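Oxalate--CoA ligase (Arabidopsis thaliana, PDB 5IE2) belongs to the ANL superfamily of AMP-binding enzymes and holds ATP in a pocket of its AMP-binding fold. Local coordinates at residues L168-T173 with A313-T318. Numbering follows the deposited sequence.
Sequences LHTSGT and AMTEAT. With ATP (adenosine-5'-triphosphate), chain C.
The phosphate-binding loop that follows strand 164-169 and the turn that ends strand 308-314 meet directly through van der Waals contacts, and ATP, hydrogen-bonded to both, bridges them. Thr170 and Thr315 carry the contact. The CB of Thr170 lies against the terminal phosphate, and from there the side chain forks. OG1, set between the backbone N and the carbonyl carbon (chi1 52°), gives ATP O2G a hydrogen bond of 2.9 Å and also bonds to Lys178 N. CG2, beside the backbone N, faces the turn instead, meeting Glu316 OE2 at 3.7 Å and Thr315 CB at 4.2 Å. A beta-branched alcohol suits the place because one arm serves phosphate and the other packs. Glu316, bent at chi2, crosses Thr170 at about a right angle; its OE2 is bonded to Tyr374, and its side chain lies about 4 Å from a magnesium ion. Thr315 divides its branches similarly: CG2 meets Leu168 CB at 4.0 Å in a greasy corner shared with Val215, while OG1 lies near ATP O1A. Its backbone N gives the same oxygen a nearly straight bond (2.9 Å, 168°). Farther along the loop, Ser171 OG donates to ATP O2A, Thr173 OG1 to ATP O1B (2.6 Å), and Gly172 N to ATP O2G; with phi at 83°, a side chain on Gly172 would strike the preceding carbonyl. Serine, glycine and threonine thus present neutral donors to all three phosphates. Lys500 also bonds to ATP, so the negative charge is probably shared among several partners, which would help hold both segments in place.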
ATOM      1  N   LEU A 168      -5.557  -4.333 -10.250  1.00 21.67           N
ATOM      2  CA  LEU A 168      -6.068  -3.745  -8.988  1.00 23.67           C
ATOM      3  C   LEU A 168      -7.024  -2.620  -9.328  1.00 26.47           C
ATOM      4  O   LEU A 168      -7.026  -2.119 -10.454  1.00 26.99           O
ATOM      5  CB  LEU A 168      -4.926  -3.164  -8.124  1.00 25.23           C
ATOM      6  CG  LEU A 168      -3.961  -4.202  -7.613  1.00 26.94           C
ATOM      7  CD1 LEU A 168      -2.767  -3.547  -6.979  1.00 26.70           C
ATOM      8  CD2 LEU A 168      -4.714  -5.066  -6.622  1.00 29.39           C
ATOM      9  N   HIS A 169      -7.838  -2.230  -8.352  1.00 27.28           N
ATOM     10  CA  HIS A 169      -8.616  -1.004  -8.453  1.00 32.50           C
ATOM     11  C   HIS A 169      -8.055  -0.015  -7.454  1.00 35.05           C
ATOM     12  O   HIS A 169      -7.437  -0.399  -6.465  1.00 33.37           O
ATOM     13  CB  HIS A 169     -10.096  -1.245  -8.177  1.00 33.88           C
ATOM     14  CG  HIS A 169     -10.851  -1.704  -9.377  1.00 35.24           C
ATOM     15  ND1 HIS A 169     -10.900  -3.028  -9.773  1.00 35.39           N
ATOM     16  CD2 HIS A 169     -11.547  -1.005 -10.313  1.00 37.48           C
ATOM     17  CE1 HIS A 169     -11.623  -3.125 -10.883  1.00 37.50           C
ATOM     18  NE2 HIS A 169     -12.032  -1.914 -11.227  1.00 38.54           N
ATOM     19  N   THR A 170      -8.219   1.266  -7.736  1.00 40.79           N
ATOM     20  CA  THR A 170      -7.809   2.294  -6.776  1.00 44.14           C
ATOM     21  C   THR A 170      -8.742   2.335  -5.542  1.00 49.63           C
ATOM     22  O   THR A 170      -9.851   1.806  -5.601  1.00 54.40           O
ATOM     23  CB  THR A 170      -7.763   3.642  -7.432  1.00 44.04           C
ATOM     24  OG1 THR A 170      -9.013   3.889  -8.093  1.00 41.67           O
ATOM     25  CG2 THR A 170      -6.601   3.664  -8.450  1.00 43.71           C
ATOM     26  N   SER A 171      -8.266   2.899  -4.424  1.00 49.99           N
ATOM     27  CA  SER A 171      -8.988   2.858  -3.140  1.00 50.04           C
ATOM     28  C   SER A 171     -10.365   3.583  -3.097  1.00 46.09           C
ATOM     29  O   SER A 171     -11.101   3.410  -2.128  1.00 48.31           O
ATOM     30  CB  SER A 171      -8.091   3.431  -2.030  1.00 50.42           C
ATOM     31  OG  SER A 171      -6.975   2.580  -1.772  1.00 48.61           O
ATOM     32  N   GLY A 172     -10.720   4.379  -4.110  1.00 43.83           N
ATOM     33  CA  GLY A 172     -12.041   5.002  -4.151  1.00 46.23           C
ATOM     34  C   GLY A 172     -12.160   6.304  -3.338  1.00 50.04           C
ATOM     35  O   GLY A 172     -13.264   6.799  -3.011  1.00 51.41           O
ATOM     36  N   THR A 173     -11.008   6.897  -3.042  1.00 49.20           N
ATOM     37  CA  THR A 173     -10.953   8.079  -2.207  1.00 47.67           C
ATOM     38  C   THR A 173     -11.601   9.331  -2.842  1.00 49.30           C
ATOM     39  O   THR A 173     -12.422   9.996  -2.205  1.00 49.40           O
ATOM     40  CB  THR A 173      -9.486   8.380  -1.830  1.00 44.93           C
ATOM     41  OG1 THR A 173      -8.888   7.208  -1.232  1.00 41.75           O
ATOM     42  CG2 THR A 173      -9.409   9.585  -0.851  1.00 32.11           C
ATOM     43  N   ALA A 313       3.357   7.127  -2.679  1.00 15.26           N
ATOM     44  CA  ALA A 313       3.099   5.994  -3.570  1.00 14.19           C
ATOM     45  C   ALA A 313       1.659   5.953  -4.045  1.00 14.12           C
ATOM     46  O   ALA A 313       0.822   6.560  -3.442  1.00 15.36           O
ATOM     47  CB  ALA A 313       3.426   4.660  -2.859  1.00 14.42           C
ATOM     48  N   MET A 314       1.392   5.253  -5.149  1.00 13.93           N
ATOM     49  CA  MET A 314       0.005   5.109  -5.597  1.00 13.81           C
ATOM     50  C   MET A 314      -0.112   3.881  -6.474  1.00 14.73           C
ATOM     51  O   MET A 314       0.876   3.379  -7.024  1.00 15.28           O
ATOM     52  CB  MET A 314      -0.460   6.392  -6.333  1.00 14.20           C
ATOM     53  CG  MET A 314       0.195   6.613  -7.718  1.00 14.26           C
ATOM     54  SD  MET A 314      -0.186   8.293  -8.311  1.00 19.89           S
ATOM     55  CE  MET A 314      -1.985   8.407  -8.233  1.00 19.03           C
ATOM     56  N   THR A 315      -1.329   3.364  -6.598  1.00 14.03           N
ATOM     57  CA  THR A 315      -1.534   2.140  -7.339  1.00 13.57           C
ATOM     58  C   THR A 315      -1.026   2.286  -8.784  1.00 15.49           C
ATOM     59  O   THR A 315      -0.450   1.364  -9.308  1.00 14.16           O
ATOM     60  CB  THR A 315      -3.053   1.770  -7.363  1.00 20.66           C
ATOM     61  OG1 THR A 315      -3.510   1.634  -6.019  1.00 19.57           O
ATOM     62  CG2 THR A 315      -3.286   0.456  -8.071  1.00 19.09           C
ATOM     63  N   GLU A 316      -1.292   3.425  -9.406  1.00 15.94           N
ATOM     64  CA  GLU A 316      -0.899   3.631 -10.820  1.00 17.29           C
ATOM     65  C   GLU A 316       0.613   3.672 -11.082  1.00 19.09           C
ATOM     66  O   GLU A 316       1.067   3.529 -12.231  1.00 17.29           O
ATOM     67  CB  GLU A 316      -1.494   4.944 -11.351  1.00 15.94           C
ATOM     68  CG  GLU A 316      -2.989   4.953 -11.535  1.00 17.61           C
ATOM     69  CD  GLU A 316      -3.713   5.506 -10.278  1.00 22.32           C
ATOM     70  OE1 GLU A 316      -3.218   5.288  -9.153  1.00 20.71           O
ATOM     71  OE2 GLU A 316      -4.768   6.170 -10.455  1.00 21.64           O
ATOM     72  N   ALA A 317       1.378   3.895 -10.021  1.00 17.73           N
ATOM     73  CA  ALA A 317       2.854   3.915 -10.080  1.00 17.31           C
ATOM     74  C   ALA A 317       3.423   2.563  -9.620  1.00 16.03           C
ATOM     75  O   ALA A 317       4.602   2.478  -9.321  1.00 16.06           O
ATOM     76  CB  ALA A 317       3.387   5.076  -9.140  1.00 13.70           C
ATOM     77  N   THR A 318       2.574   1.534  -9.502  1.00 14.74           N
ATOM     78  CA  THR A 318       3.000   0.245  -8.887  1.00 15.35           C
ATOM     79  C   THR A 318       3.662   0.581  -7.506  1.00 15.83           C
ATOM     80  O   THR A 318       4.755   0.122  -7.180  1.00 17.01           O
ATOM     81  CB  THR A 318       3.953  -0.575  -9.834  1.00 14.26           C
ATOM     82  OG1 THR A 318       3.329  -0.595 -11.117  1.00 17.43           O
ATOM     83  CG2 THR A 318       4.086  -2.056  -9.377  1.00 15.24           C
TER
HETATM   84  PG  ATP C 601      -8.668   6.790  -5.732  0.84 33.82           P
HETATM   85  O1G ATP C 601      -9.126   8.228  -5.489  0.78 36.87           O
HETATM   86  O2G ATP C 601      -9.784   5.865  -6.063  0.82 33.98           O
HETATM   87  O3G ATP C 601      -7.548   6.732  -6.768  0.91 32.63           O
HETATM   88  PB  ATP C 601      -6.574   6.592  -3.754  0.82 25.58           P
HETATM   89  O1B ATP C 601      -6.588   6.620  -2.241  1.00 24.38           O
HETATM   90  O2B ATP C 601      -6.070   7.752  -4.536  0.74 24.29           O
HETATM   91  O3B ATP C 601      -8.054   6.196  -4.340  1.00 32.72           O
HETATM   92  PA  ATP C 601      -4.244   4.775  -3.736  1.00 23.36           P
HETATM   93  O1A ATP C 601      -3.503   4.495  -5.037  1.00 23.00           O
HETATM   94  O2A ATP C 601      -4.427   3.692  -2.746  1.00 23.78           O
HETATM   95  O3A ATP C 601      -5.732   5.246  -4.148  1.00 30.58           O
HETATM   96  O5' ATP C 601      -3.616   6.088  -3.067  1.00 19.43           O
HETATM   97  C5' ATP C 601      -2.601   6.914  -3.689  1.00 18.85           C
HETATM   98  C4' ATP C 601      -2.793   8.330  -3.118  1.00 19.89           C
HETATM   99  O4' ATP C 601      -2.432   8.326  -1.724  1.00 19.06           O
HETATM  100  C3' ATP C 601      -1.822   9.316  -3.690  1.00 19.46           C
HETATM  101  O3' ATP C 601      -2.301   9.791  -4.946  1.00 20.78           O
HETATM  102  C2' ATP C 601      -1.786  10.406  -2.640  1.00 20.24           C
HETATM  103  O2' ATP C 601      -2.993  11.180  -2.723  1.00 22.70           O
HETATM  104  C1' ATP C 601      -1.905   9.595  -1.382  1.00 17.88           C
HETATM  105  N9  ATP C 601      -0.597   9.369  -0.722  1.00 16.30           N
HETATM  106  C8  ATP C 601       0.230   8.323  -0.845  1.00 16.32           C
HETATM  107  N7  ATP C 601       1.317   8.509  -0.033  1.00 15.32           N
HETATM  108  C5  ATP C 601       1.126   9.701   0.621  1.00 16.70           C
HETATM  109  C6  ATP C 601       1.876  10.482   1.632  1.00 17.63           C
HETATM  110  N6  ATP C 601       3.046   9.984   2.154  1.00 16.26           N
HETATM  111  N1  ATP C 601       1.318  11.646   2.038  1.00 19.81           N
HETATM  112  C2  ATP C 601       0.140  12.099   1.550  1.00 21.74           C
HETATM  113  N3  ATP C 601      -0.599  11.443   0.618  1.00 19.96           N
HETATM  114  C4  ATP C 601      -0.129  10.250   0.154  1.00 16.67           C